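Local structure of lysine-sensitive aspartokinase 3 (Escherichia coli, 2J0W) at residues A[232-237]-A[438-443]; A[224-229]-A[249-254]; A[384-389]-A[414-419]; A[244-249]-A[423-428]. The protein phosphorylates L-aspartate with ATP in the first step of lysine biosynthesis and is shut down allosterically by lysine. All coordinates share one frame; numbering follows the deposited sequence.

Contact 1 of 4, residues A[232-237]-A[438-443]; sequences RVVSAA and QVVQKL. With ADP (adenosine-5'-diphosphate), chain D.
Val233 and Val234 lean on Val440 and Gln441 without one clear hydrogen bond, though the same loop carries an arginine that reaches the ribose of ADP. The loop, residues 232-237, belongs to the kinase part of the chain. Residues 438-443 lie on the last helix, some two hundred residues later. The central touch is between methyl groups: Val234 CG2 sits 3.9 Å from Val440 CG1. In Val234, CG1 lies anti to the backbone N (chi1 -178°), which leaves CG2 as the branch facing the helix. Val234 CG2 also reaches the backbone of Gln441, 4.4 Å from Gln441 CA. Val233 points at the helix and gives up more surface there than any other residue of the contact. Val233 O lies 3.6 Å from Gln441 CG. Around this patch, Val233 also packs on Glu437, and Val234 on His444 and Thr229. One residue before the valines, Arg232 extends toward the ribose. Arg232 NH2 donates to ADP O3' at 3.2 Å, with a bent angle of 140°, and forms a salt bridge with Asp222. The arrangement is that of a nucleotide-site loop of an amino acid kinase domain backed by a helix of an ACT domain.

Contact 2 of 4, residues A[224-229]-A[249-254]; sequences PGIYTT and AEMATF. With ADP (adenosine-5'-diphosphate), chain D.
Met251 turns at its last torsion (chi3 78°), and Ile226 holds CG2 anti to its backbone N; the first swings the methyl end of Met251 toward strand 226-227, the second presents Ile226 CG2 to it. SD of Met251 then lies 4.2 Å from Ile226 CG2, the two side chains crossing at a slant. The bend carries the methyl group past the sulfur, so that Met251 CE lies 3.6 Å from Tyr227 O. CE is equally close to the adenine amino group, ADP N6. CE is thus a nonpolar neighbour of both polar atoms. The base is held by the backbone of Tyr227. Tyr227 N donates to ADP N1 at 2.8 Å, nearly straight at 165°. Tyr227 O accepts from ADP N6 at 3.2 Å, with an angle of 154°. Ile226 CG2 adds apolar cover near N1, and the tyrosine ring stands obliquely to C2. Gly225, just before, has backbone angles that would jam a side chain against the preceding carbonyl.

Residues 226-227 form a short, weakly bonded strand, outermost in the large kinase sheet of this chain and paired with strand 239-244. Residues 249-253 end the helix that follows that strand. There Thr253 OG1 bonds back to Ala249 O at 2.8 Å, while Thr253 N reaches the same oxygen from the opposite face. Met251 also packs on Ala301, Ile392 and Ile243. The paired backbone donor and acceptor match the N1 and N6 of adenine. A guanine would present the reverse pattern at this edge, so the chemistry is consistent with selection for an adenine nucleotide.

Contact 3 of 4, residues A[384-389]-A[414-419]; sequences EGLALV and NIRMIC
Arg416 and Leu386 meet within the paired ACT domains, on strands that are not direct neighbours in the sheet. Strand 426-432 runs between 386-393 and 417-420 and pairs with both, so only side chains bridge the two segments. The arginine can be followed outward. Arg416 CB lies 4.4 Å from Leu386 CD2, and CG lies scarcely farther from the same methyl. CG continues anti to the backbone N (chi1 178°), and the chain then kinks at chi2 (71°). The side chain also touches Leu310 and Thr312 of strand 299-313. At the tip, NH2 forms a salt bridge with Glu383 OE1, just before residues 384-389. NH1 donates to Gly421 O of the second subunit. The buried guanidinium is thus shared between its own chain and the dimer mate. Ile418, two residues on, pairs antiparallel with a strand of that subunit, and the sheet runs on across the interface. This fits the region's role in homodimerization. The second touch is between Leu388 and Met417, which both pack on Leu430 of the middle strand. Met417 folds at its outer torsions, and its CE comes to 4.5 Å from Leu388 CD1.

Contact 4 of 4, residues A[244-249]-A[423-428]; sequences AFAEAA and SSHNLC
Glu247 and His425 cross at about a right angle, yet the carboxylate and imidazole planes are nearly parallel, 13° apart. The touch is made by the aliphatic part of the glutamate, with Glu247 CG 4.1 Å from His425 ND1. Ala246 supports the other nitrogen, its CB 4.0 Å from His425 NE2. Both approaches are oblique to the ring. ND1 is hydrogen-bonded to Gly393 O, which probably sets how the ring is turned. His425 sits in the loop that leads into strand 426-432 of the ACT sheet, and its N donates to Ser423 OG at 3.2 Å in an ST turn. The facing residues open helix 245-253 of the kinase part, with Ala244 as N-cap. Glu247 CG lies beside its backbone N (chi1 -85°), and the extended chain beyond it takes the carboxylate back toward the helix start. There Glu247 OE1 accepts from Ala244 N at 3.3 Å, from above the carboxylate plane. OE2 makes a salt bridge with Arg300. With an alanine in place of Glu247, Arg300 would probably lose its carboxylate mate, Ala244 N its acceptor, and the His425 ring one of its supports. Asn426 ND2 bonds to Glu250 OE1 and to Ser345 OG of the second subunit.

In the fold
Contacts 2 and 3 are buried; contacts 1 and 4 are only partly so and join the kinase part to the ACT part. Contacts 1 and 2 both reach ADP and touch through Val234 and Thr229, but contact 1 holds the ribose side and contact 2 the base. Contacts 2 and 4 share helix 245-253, where Glu250 of contact 2 probably hydrogen-bonds to Ser423 of contact 4. Contact 3 and the strand of contact 4 lie in one sheet, with Cys419 N close to Cys428 O. Phe254 CD2 packs on Leu388 CD2, linking contacts 2 and 3. Chemistry follows place: methyl packing in contact 1, base recognition in contact 2, a dimer-spanning arginine in contact 3, and a charged helix start in contact 4.

Contact 1 of 4, residues A[232-237]-A[438-443]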
loop_
_atom_site.group_PDB
_atom_site.type_symbol
_atom_site.label_atom_id
_atom_site.label_comp_id
_atom_site.label_asym_id
_atom_site.label_seq_id
_atom_site.Cartn_x
_atom_site.Cartn_y
_atom_site.Cartn_z
ATOM N N ARG A 232 -15.678 10.398 24.240
ATOM C CA ARG A 232 -16.921 10.919 23.697
ATOM C C ARG A 232 -17.599 9.933 22.787
ATOM O O ARG A 232 -18.711 10.186 22.328
ATOM C CB ARG A 232 -16.679 12.213 22.937
ATOM C CG ARG A 232 -15.887 13.209 23.706
ATOM C CD ARG A 232 -15.869 14.550 23.027
ATOM N NE ARG A 232 -15.080 15.486 23.817
ATOM C CZ ARG A 232 -15.088 16.801 23.649
ATOM N NH1 ARG A 232 -15.852 17.341 22.710
ATOM N NH2 ARG A 232 -14.333 17.569 24.422
ATOM N N VAL A 233 -16.912 8.829 22.500
ATOM C CA VAL A 233 -17.488 7.785 21.652
ATOM C C VAL A 233 -17.696 6.502 22.454
ATOM O O VAL A 233 -18.682 5.791 22.264
ATOM C CB VAL A 233 -16.591 7.423 20.458
ATOM C CG1 VAL A 233 -17.462 6.858 19.322
ATOM C CG2 VAL A 233 -15.779 8.617 19.997
ATOM N N VAL A 234 -16.746 6.219 23.340
ATOM C CA VAL A 234 -16.803 5.043 24.192
ATOM C C VAL A 234 -16.814 5.493 25.642
ATOM O O VAL A 234 -15.779 5.833 26.213
ATOM C CB VAL A 234 -15.593 4.104 23.932
ATOM C CG1 VAL A 234 -15.679 2.832 24.787
ATOM C CG2 VAL A 234 -15.561 3.743 22.465
ATOM N N SER A 235 -18.017 5.519 26.202
ATOM C CA SER A 235 -18.248 5.917 27.585
ATOM C C SER A 235 -17.377 5.041 28.492
ATOM O O SER A 235 -16.703 5.517 29.412
ATOM C CB SER A 235 -19.729 5.718 27.925
ATOM O OG SER A 235 -20.540 5.987 26.792
ATOM N N ALA A 236 -17.391 3.747 28.198
ATOM C CA ALA A 236 -16.627 2.770 28.951
ATOM C C ALA A 236 -15.140 2.817 28.636
ATOM O O ALA A 236 -14.412 1.871 28.941
ATOM C CB ALA A 236 -17.161 1.387 28.671
ATOM N N ALA A 237 -14.685 3.908 28.031
ATOM C CA ALA A 237 -13.276 4.044 27.691
ATOM C C ALA A 237 -12.446 4.068 28.950
ATOM O O ALA A 237 -12.758 4.790 29.892
ATOM C CB ALA A 237 -13.051 5.308 26.918
ATOM N N GLN A 438 -20.261 3.184 15.849
ATOM C CA GLN A 438 -20.776 1.885 16.281
ATOM C C GLN A 438 -19.666 0.823 16.167
ATOM O O GLN A 438 -19.601 -0.120 16.965
ATOM C CB GLN A 438 -21.993 1.469 15.447
ATOM C CG GLN A 438 -22.696 0.245 16.021
ATOM C CD GLN A 438 -23.749 -0.344 15.095
ATOM O OE1 GLN A 438 -24.358 -1.369 15.405
ATOM N NE2 GLN A 438 -23.961 0.293 13.953
ATOM N N VAL A 439 -18.790 0.985 15.180
ATOM C CA VAL A 439 -17.680 0.067 14.996
ATOM C C VAL A 439 -16.695 0.249 16.151
ATOM O O VAL A 439 -16.299 -0.717 16.798
ATOM C CB VAL A 439 -16.961 0.333 13.653
ATOM C CG1 VAL A 439 -15.666 -0.469 13.571
ATOM C CG2 VAL A 439 -17.877 -0.037 12.500
ATOM N N VAL A 440 -16.310 1.493 16.411
ATOM C CA VAL A 440 -15.372 1.786 17.490
ATOM C C VAL A 440 -15.856 1.186 18.802
ATOM O O VAL A 440 -15.071 0.680 19.611
ATOM C CB VAL A 440 -15.216 3.292 17.674
ATOM C CG1 VAL A 440 -14.280 3.588 18.828
ATOM C CG2 VAL A 440 -14.699 3.891 16.389
ATOM N N GLN A 441 -17.166 1.251 19.002
ATOM C CA GLN A 441 -17.777 0.720 20.205
ATOM C C GLN A 441 -17.702 -0.802 20.183
ATOM O O GLN A 441 -17.173 -1.416 21.112
ATOM C CB GLN A 441 -19.233 1.189 20.287
ATOM C CG GLN A 441 -19.385 2.678 20.595
ATOM C CD GLN A 441 -20.674 3.270 20.042
ATOM O OE1 GLN A 441 -21.001 4.424 20.312
ATOM N NE2 GLN A 441 -21.406 2.483 19.257
ATOM N N LYS A 442 -18.206 -1.412 19.116
ATOM C CA LYS A 442 -18.167 -2.857 19.035
ATOM C C LYS A 442 -16.782 -3.422 19.304
ATOM O O LYS A 442 -16.651 -4.366 20.080
ATOM C CB LYS A 442 -18.675 -3.334 17.681
ATOM C CG LYS A 442 -20.188 -3.266 17.545
ATOM C CD LYS A 442 -20.886 -4.097 18.623
ATOM C CE LYS A 442 -22.403 -3.984 18.509
ATOM N NZ LYS A 442 -22.883 -4.293 17.124
ATOM N N LEU A 443 -15.752 -2.853 18.681
ATOM C CA LEU A 443 -14.378 -3.328 18.879
ATOM C C LEU A 443 -13.930 -3.205 20.322
ATOM O O LEU A 443 -13.625 -4.192 20.989
ATOM C CB LEU A 443 -13.400 -2.531 18.019
ATOM C CG LEU A 443 -13.471 -2.635 16.501
ATOM C CD1 LEU A 443 -12.387 -1.746 15.931
ATOM C CD2 LEU A 443 -13.272 -4.071 16.050
HETATM P PB ADP D . -7.418 21.040 24.079
HETATM O O1B ADP D . -7.080 20.820 25.503
HETATM O O2B ADP D . -7.916 22.441 23.819
HETATM O O3B ADP D . -6.211 20.704 23.142
HETATM P PA ADP D . -9.069 19.254 22.482
HETATM O O1A ADP D . -10.540 19.311 22.305
HETATM O O2A ADP D . -8.245 19.727 21.327
HETATM O O3A ADP D . -8.638 20.062 23.764
HETATM O "O5'" ADP D . -8.841 17.692 22.818
HETATM C "C5'" ADP D . -9.239 16.943 24.010
HETATM C "C4'" ADP D . -10.253 15.908 23.557
HETATM O "O4'" ADP D . -9.830 14.945 22.548
HETATM C "C3'" ADP D . -10.895 15.023 24.593
HETATM O "O3'" ADP D . -11.742 15.932 25.333
HETATM C "C2'" ADP D . -11.606 14.021 23.710
HETATM O "O2'" ADP D . -12.850 14.522 23.250
HETATM C "C1'" ADP D . -10.678 13.809 22.568
HETATM N N9 ADP D . -9.963 12.446 22.524
HETATM C C8 ADP D . -9.953 11.708 21.393
HETATM N N7 ADP D . -9.314 10.559 21.476
HETATM C C5 ADP D . -8.868 10.549 22.740
HETATM C C6 ADP D . -8.101 9.548 23.445
HETATM N N6 ADP D . -7.682 8.449 22.921
HETATM N N1 ADP D . -7.813 9.870 24.785
HETATM C C2 ADP D . -8.246 11.059 25.397
HETATM N N3 ADP D . -8.973 11.999 24.729
HETATM C C4 ADP D . -9.257 11.710 23.435
#

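Contact 2 of 4, residues A[224-229]-A[249-254]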
loop_
_atom_site.group_PDB
_atom_site.type_symbol
_atom_site.label_atom_id
_atom_site.label_comp_id
_atom_site.label_asym_id
_atom_site.label_seq_id
_atom_site.Cartn_x
_atom_site.Cartn_y
_atom_site.Cartn_z
ATOM N N PRO A 224 -8.822 13.770 31.839
ATOM C CA PRO A 224 -7.701 13.271 32.638
ATOM C C PRO A 224 -6.863 12.178 32.000
ATOM O O PRO A 224 -7.040 11.003 32.317
ATOM C CB PRO A 224 -8.388 12.793 33.901
ATOM C CG PRO A 224 -9.634 12.216 33.360
ATOM C CD PRO A 224 -10.098 13.271 32.380
ATOM N N GLY A 225 -5.947 12.574 31.112
ATOM C CA GLY A 225 -5.068 11.622 30.443
ATOM C C GLY A 225 -5.481 11.152 29.055
ATOM O O GLY A 225 -6.408 11.692 28.453
ATOM N N ILE A 226 -4.777 10.143 28.548
ATOM C CA ILE A 226 -5.053 9.559 27.235
ATOM C C ILE A 226 -5.826 8.245 27.469
ATOM O O ILE A 226 -5.365 7.371 28.207
ATOM C CB ILE A 226 -3.721 9.256 26.481
ATOM C CG1 ILE A 226 -2.888 10.534 26.348
ATOM C CG2 ILE A 226 -3.999 8.682 25.096
ATOM C CD1 ILE A 226 -1.497 10.294 25.763
ATOM N N TYR A 227 -6.992 8.105 26.851
ATOM C CA TYR A 227 -7.795 6.900 27.037
ATOM C C TYR A 227 -7.619 5.879 25.929
ATOM O O TYR A 227 -6.921 6.132 24.961
ATOM C CB TYR A 227 -9.274 7.266 27.146
ATOM C CG TYR A 227 -9.623 7.919 28.455
ATOM C CD1 TYR A 227 -8.858 8.968 28.949
ATOM C CD2 TYR A 227 -10.704 7.477 29.212
ATOM C CE1 TYR A 227 -9.150 9.559 30.161
ATOM C CE2 TYR A 227 -11.008 8.067 30.433
ATOM C CZ TYR A 227 -10.223 9.108 30.901
ATOM O OH TYR A 227 -10.496 9.702 32.109
ATOM N N THR A 228 -8.264 4.727 26.077
ATOM C CA THR A 228 -8.183 3.671 25.077
ATOM C C THR A 228 -8.999 4.020 23.835
ATOM O O THR A 228 -9.126 3.222 22.910
ATOM C CB THR A 228 -8.689 2.331 25.636
ATOM O OG1 THR A 228 -10.045 2.481 26.079
ATOM C CG2 THR A 228 -7.802 1.874 26.793
ATOM N N THR A 229 -9.564 5.216 23.835
ATOM C CA THR A 229 -10.336 5.700 22.705
ATOM C C THR A 229 -11.097 6.934 23.163
ATOM O O THR A 229 -11.275 7.149 24.358
ATOM C CB THR A 229 -11.316 4.639 22.182
ATOM O OG1 THR A 229 -11.697 4.962 20.842
ATOM C CG2 THR A 229 -12.540 4.591 23.039
ATOM N N ALA A 249 2.182 8.352 19.342
ATOM C CA ALA A 249 2.485 9.080 18.127
ATOM C C ALA A 249 1.498 8.637 17.066
ATOM O O ALA A 249 0.895 9.458 16.375
ATOM C CB ALA A 249 3.894 8.772 17.678
ATOM N N GLU A 250 1.321 7.323 16.968
ATOM C CA GLU A 250 0.409 6.749 15.994
ATOM C C GLU A 250 -1.054 6.948 16.375
ATOM O O GLU A 250 -1.924 6.992 15.497
ATOM C CB GLU A 250 0.723 5.262 15.780
ATOM C CG GLU A 250 1.823 5.022 14.739
ATOM C CD GLU A 250 1.992 3.553 14.348
ATOM O OE1 GLU A 250 0.975 2.826 14.291
ATOM O OE2 GLU A 250 3.142 3.129 14.075
ATOM N N MET A 251 -1.325 7.068 17.676
ATOM C CA MET A 251 -2.690 7.300 18.152
ATOM C C MET A 251 -3.119 8.674 17.676
ATOM O O MET A 251 -4.212 8.844 17.129
ATOM C CB MET A 251 -2.766 7.278 19.682
ATOM C CG MET A 251 -2.775 5.891 20.308
ATOM S SD MET A 251 -3.213 5.958 22.054
ATOM C CE MET A 251 -5.037 6.175 21.937
ATOM N N ALA A 252 -2.252 9.657 17.886
ATOM C CA ALA A 252 -2.563 11.015 17.481
ATOM C C ALA A 252 -2.750 11.044 15.971
ATOM O O ALA A 252 -3.770 11.516 15.469
ATOM C CB ALA A 252 -1.443 11.966 17.897
ATOM N N THR A 253 -1.770 10.498 15.261
ATOM C CA THR A 253 -1.802 10.483 13.815
ATOM C C THR A 253 -3.073 9.907 13.225
ATOM O O THR A 253 -3.545 10.376 12.190
ATOM C CB THR A 253 -0.607 9.709 13.248
ATOM O OG1 THR A 253 0.609 10.318 13.701
ATOM C CG2 THR A 253 -0.632 9.733 11.722
ATOM N N PHE A 254 -3.641 8.904 13.880
ATOM C CA PHE A 254 -4.851 8.287 13.356
ATOM C C PHE A 254 -6.162 8.750 13.958
ATOM O O PHE A 254 -7.206 8.141 13.713
ATOM C CB PHE A 254 -4.740 6.769 13.441
ATOM C CG PHE A 254 -3.617 6.209 12.611
ATOM C CD1 PHE A 254 -2.669 5.358 13.172
ATOM C CD2 PHE A 254 -3.482 6.565 11.274
ATOM C CE1 PHE A 254 -1.600 4.877 12.412
ATOM C CE2 PHE A 254 -2.414 6.088 10.508
ATOM C CZ PHE A 254 -1.474 5.244 11.080
HETATM P PB ADP D . -7.418 21.040 24.079
HETATM O O1B ADP D . -7.080 20.820 25.503
HETATM O O2B ADP D . -7.916 22.441 23.819
HETATM O O3B ADP D . -6.211 20.704 23.142
HETATM P PA ADP D . -9.069 19.254 22.482
HETATM O O1A ADP D . -10.540 19.311 22.305
HETATM O O2A ADP D . -8.245 19.727 21.327
HETATM O O3A ADP D . -8.638 20.062 23.764
HETATM O "O5'" ADP D . -8.841 17.692 22.818
HETATM C "C5'" ADP D . -9.239 16.943 24.010
HETATM C "C4'" ADP D . -10.253 15.908 23.557
HETATM O "O4'" ADP D . -9.830 14.945 22.548
HETATM C "C3'" ADP D . -10.895 15.023 24.593
HETATM O "O3'" ADP D . -11.742 15.932 25.333
HETATM C "C2'" ADP D . -11.606 14.021 23.710
HETATM O "O2'" ADP D . -12.850 14.522 23.250
HETATM C "C1'" ADP D . -10.678 13.809 22.568
HETATM N N9 ADP D . -9.963 12.446 22.524
HETATM C C8 ADP D . -9.953 11.708 21.393
HETATM N N7 ADP D . -9.314 10.559 21.476
HETATM C C5 ADP D . -8.868 10.549 22.740
HETATM C C6 ADP D . -8.101 9.548 23.445
HETATM N N6 ADP D . -7.682 8.449 22.921
HETATM N N1 ADP D . -7.813 9.870 24.785
HETATM C C2 ADP D . -8.246 11.059 25.397
HETATM N N3 ADP D . -8.973 11.999 24.729
HETATM C C4 ADP D . -9.257 11.710 23.435
#

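Contact 3 of 4, residues A[384-389]-A[414-419]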
loop_
_atom_site.group_PDB
_atom_site.type_symbol
_atom_site.label_atom_id
_atom_site.label_comp_id
_atom_site.label_asym_id
_atom_site.label_seq_id
_atom_site.Cartn_x
_atom_site.Cartn_y
_atom_site.Cartn_z
ATOM N N GLU A 384 -15.859 9.717 -0.835
ATOM C CA GLU A 384 -15.843 10.556 0.361
ATOM C C GLU A 384 -16.741 10.046 1.481
ATOM O O GLU A 384 -17.413 9.023 1.341
ATOM C CB GLU A 384 -16.256 11.984 0.010
ATOM C CG GLU A 384 -15.374 12.651 -1.025
ATOM C CD GLU A 384 -15.837 14.055 -1.358
ATOM O OE1 GLU A 384 -17.024 14.210 -1.725
ATOM O OE2 GLU A 384 -15.019 14.997 -1.252
ATOM N N GLY A 385 -16.744 10.771 2.597
ATOM C CA GLY A 385 -17.578 10.385 3.719
ATOM C C GLY A 385 -17.185 9.034 4.268
ATOM O O GLY A 385 -18.031 8.244 4.677
ATOM N N LEU A 386 -15.884 8.772 4.269
ATOM C CA LEU A 386 -15.341 7.523 4.776
ATOM C C LEU A 386 -14.561 7.857 6.044
ATOM O O LEU A 386 -13.986 8.941 6.151
ATOM C CB LEU A 386 -14.411 6.898 3.732
ATOM C CG LEU A 386 -15.037 6.251 2.495
ATOM C CD1 LEU A 386 -13.990 6.056 1.410
ATOM C CD2 LEU A 386 -15.661 4.914 2.882
ATOM N N ALA A 387 -14.546 6.930 6.999
ATOM C CA ALA A 387 -13.847 7.127 8.268
ATOM C C ALA A 387 -12.795 6.044 8.527
ATOM O O ALA A 387 -13.045 4.855 8.311
ATOM C CB ALA A 387 -14.863 7.154 9.405
ATOM N N LEU A 388 -11.619 6.457 8.991
ATOM C CA LEU A 388 -10.539 5.512 9.276
ATOM C C LEU A 388 -10.573 5.016 10.714
ATOM O O LEU A 388 -10.748 5.805 11.646
ATOM C CB LEU A 388 -9.169 6.150 9.044
ATOM C CG LEU A 388 -7.996 5.263 9.498
ATOM C CD1 LEU A 388 -7.727 4.229 8.435
ATOM C CD2 LEU A 388 -6.748 6.079 9.733
ATOM N N VAL A 389 -10.397 3.708 10.890
ATOM C CA VAL A 389 -10.351 3.118 12.222
ATOM C C VAL A 389 -8.986 2.445 12.383
ATOM O O VAL A 389 -8.588 1.608 11.572
ATOM C CB VAL A 389 -11.484 2.080 12.451
ATOM C CG1 VAL A 389 -11.271 1.365 13.780
ATOM C CG2 VAL A 389 -12.828 2.780 12.484
ATOM N N ASN A 414 -19.344 -2.795 6.118
ATOM C CA ASN A 414 -18.611 -2.814 4.869
ATOM C C ASN A 414 -17.206 -2.302 5.095
ATOM O O ASN A 414 -17.000 -1.114 5.301
ATOM C CB ASN A 414 -19.280 -1.931 3.818
ATOM C CG ASN A 414 -18.405 -1.739 2.585
ATOM O OD1 ASN A 414 -18.161 -2.678 1.826
ATOM N ND2 ASN A 414 -17.916 -0.522 2.395
ATOM N N ILE A 415 -16.230 -3.189 5.080
ATOM C CA ILE A 415 -14.876 -2.720 5.241
ATOM C C ILE A 415 -14.435 -2.373 3.831
ATOM O O ILE A 415 -14.507 -3.209 2.931
ATOM C CB ILE A 415 -14.031 -3.791 5.863
ATOM C CG1 ILE A 415 -14.713 -4.186 7.171
ATOM C CG2 ILE A 415 -12.603 -3.281 6.073
ATOM C CD1 ILE A 415 -13.911 -5.036 8.076
ATOM N N ARG A 416 -14.009 -1.126 3.641
ATOM C CA ARG A 416 -13.612 -0.627 2.329
ATOM C C ARG A 416 -12.128 -0.688 2.011
ATOM O O ARG A 416 -11.724 -0.721 0.839
ATOM C CB ARG A 416 -14.074 0.820 2.182
ATOM C CG ARG A 416 -13.677 1.464 0.863
ATOM C CD ARG A 416 -14.461 0.887 -0.304
ATOM N NE ARG A 416 -14.080 1.520 -1.564
ATOM C CZ ARG A 416 -13.032 1.161 -2.302
ATOM N NH1 ARG A 416 -12.256 0.157 -1.914
ATOM N NH2 ARG A 416 -12.748 1.820 -3.417
ATOM N N MET A 417 -11.311 -0.689 3.050
ATOM C CA MET A 417 -9.880 -0.694 2.840
ATOM C C MET A 417 -9.231 -1.238 4.090
ATOM O O MET A 417 -9.672 -0.948 5.198
ATOM C CB MET A 417 -9.402 0.740 2.580
ATOM C CG MET A 417 -7.962 0.903 2.136
ATOM S SD MET A 417 -6.784 0.771 3.489
ATOM C CE MET A 417 -7.341 2.054 4.545
ATOM N N ILE A 418 -8.215 -2.066 3.916
ATOM C CA ILE A 418 -7.514 -2.578 5.066
ATOM C C ILE A 418 -6.057 -2.391 4.741
ATOM O O ILE A 418 -5.573 -2.843 3.714
ATOM C CB ILE A 418 -7.819 -4.055 5.324
ATOM C CG1 ILE A 418 -9.330 -4.254 5.409
ATOM C CG2 ILE A 418 -7.191 -4.481 6.646
ATOM C CD1 ILE A 418 -9.740 -5.652 5.739
ATOM N N CYS A 419 -5.361 -1.676 5.599
ATOM C CA CYS A 419 -3.958 -1.436 5.368
ATOM C C CYS A 419 -3.263 -1.903 6.616
ATOM O O CYS A 419 -3.461 -1.335 7.697
ATOM C CB CYS A 419 -3.709 0.050 5.134
ATOM S SG CYS A 419 -2.013 0.409 4.726
#

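Contact 4 of 4, residues A[244-249]-A[423-428]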
loop_
_atom_site.group_PDB
_atom_site.type_symbol
_atom_site.label_atom_id
_atom_site.label_comp_id
_atom_site.label_asym_id
_atom_site.label_seq_id
_atom_site.Cartn_x
_atom_site.Cartn_y
_atom_site.Cartn_z
ATOM N N ALA A 244 4.099 4.742 25.482
ATOM C CA ALA A 244 5.339 5.157 24.804
ATOM C C ALA A 244 5.102 5.967 23.533
ATOM O O ALA A 244 4.042 5.870 22.887
ATOM C CB ALA A 244 6.205 3.941 24.475
ATOM N N PHE A 245 6.123 6.750 23.182
ATOM C CA PHE A 245 6.118 7.628 22.009
ATOM C C PHE A 245 5.455 7.105 20.737
ATOM O O PHE A 245 4.402 7.610 20.334
ATOM C CB PHE A 245 7.549 8.069 21.693
ATOM C CG PHE A 245 8.105 9.047 22.683
ATOM C CD1 PHE A 245 7.276 10.009 23.267
ATOM C CD2 PHE A 245 9.461 9.048 22.995
ATOM C CE1 PHE A 245 7.786 10.948 24.134
ATOM C CE2 PHE A 245 9.989 9.992 23.871
ATOM C CZ PHE A 245 9.151 10.946 24.443
ATOM N N ALA A 246 6.058 6.107 20.100
ATOM C CA ALA A 246 5.488 5.602 18.858
ATOM C C ALA A 246 4.051 5.137 19.039
ATOM O O ALA A 246 3.219 5.349 18.156
ATOM C CB ALA A 246 6.350 4.482 18.288
ATOM N N GLU A 247 3.749 4.514 20.169
ATOM C CA GLU A 247 2.378 4.072 20.377
ATOM C C GLU A 247 1.426 5.235 20.219
ATOM O O GLU A 247 0.543 5.234 19.372
ATOM C CB GLU A 247 2.197 3.493 21.777
ATOM C CG GLU A 247 2.552 2.042 21.910
ATOM C CD GLU A 247 2.502 1.596 23.345
ATOM O OE1 GLU A 247 3.481 1.846 24.075
ATOM O OE2 GLU A 247 1.475 1.012 23.737
ATOM N N ALA A 248 1.626 6.229 21.067
ATOM C CA ALA A 248 0.810 7.438 21.095
ATOM C C ALA A 248 0.946 8.246 19.819
ATOM O O ALA A 248 -0.041 8.769 19.297
ATOM C CB ALA A 248 1.223 8.287 22.274
ATOM N N ALA A 249 2.182 8.352 19.342
ATOM C CA ALA A 249 2.485 9.080 18.127
ATOM C C ALA A 249 1.498 8.637 17.066
ATOM O O ALA A 249 0.895 9.458 16.375
ATOM C CB ALA A 249 3.894 8.772 17.678
ATOM N N SER A 423 3.590 -1.567 9.869
ATOM C CA SER A 423 4.002 -1.218 11.223
ATOM C C SER A 423 3.530 -2.241 12.241
ATOM O O SER A 423 2.385 -2.694 12.219
ATOM C CB SER A 423 3.485 0.176 11.587
ATOM O OG SER A 423 3.856 0.508 12.911
ATOM N N SER A 424 4.435 -2.620 13.127
ATOM C CA SER A 424 4.080 -3.593 14.140
ATOM C C SER A 424 3.283 -2.936 15.259
ATOM O O SER A 424 3.080 -3.530 16.320
ATOM C CB SER A 424 5.336 -4.248 14.708
ATOM O OG SER A 424 6.244 -3.283 15.217
ATOM N N HIS A 425 2.838 -1.703 15.026
ATOM C CA HIS A 425 2.068 -0.981 16.037
ATOM C C HIS A 425 0.614 -0.758 15.663
ATOM O O HIS A 425 -0.217 -0.568 16.549
ATOM C CB HIS A 425 2.692 0.385 16.334
ATOM C CG HIS A 425 3.889 0.331 17.229
ATOM N ND1 HIS A 425 3.811 -0.031 18.557
ATOM C CD2 HIS A 425 5.188 0.645 16.998
ATOM C CE1 HIS A 425 5.009 0.068 19.107
ATOM N NE2 HIS A 425 5.863 0.478 18.183
ATOM N N ASN A 426 0.284 -0.794 14.376
ATOM C CA ASN A 426 -1.107 -0.538 14.005
ATOM C C ASN A 426 -1.711 -1.338 12.858
ATOM O O ASN A 426 -1.011 -1.900 12.014
ATOM C CB ASN A 426 -1.276 0.931 13.644
ATOM C CG ASN A 426 -0.905 1.204 12.201
ATOM O OD1 ASN A 426 -1.551 0.693 11.276
ATOM N ND2 ASN A 426 0.145 1.997 11.995
ATOM N N LEU A 427 -3.039 -1.314 12.829
ATOM C CA LEU A 427 -3.829 -1.963 11.800
ATOM C C LEU A 427 -5.005 -1.030 11.547
ATOM O O LEU A 427 -5.858 -0.852 12.421
ATOM C CB LEU A 427 -4.343 -3.314 12.285
ATOM C CG LEU A 427 -5.123 -4.116 11.240
ATOM C CD1 LEU A 427 -5.091 -5.576 11.630
ATOM C CD2 LEU A 427 -6.560 -3.613 11.110
ATOM N N CYS A 428 -5.063 -0.430 10.366
ATOM C CA CYS A 428 -6.156 0.490 10.077
ATOM C C CYS A 428 -7.076 -0.006 8.992
ATOM O O CYS A 428 -6.752 -0.924 8.246
ATOM C CB CYS A 428 -5.607 1.844 9.650
ATOM S SG CYS A 428 -4.208 2.355 10.622
#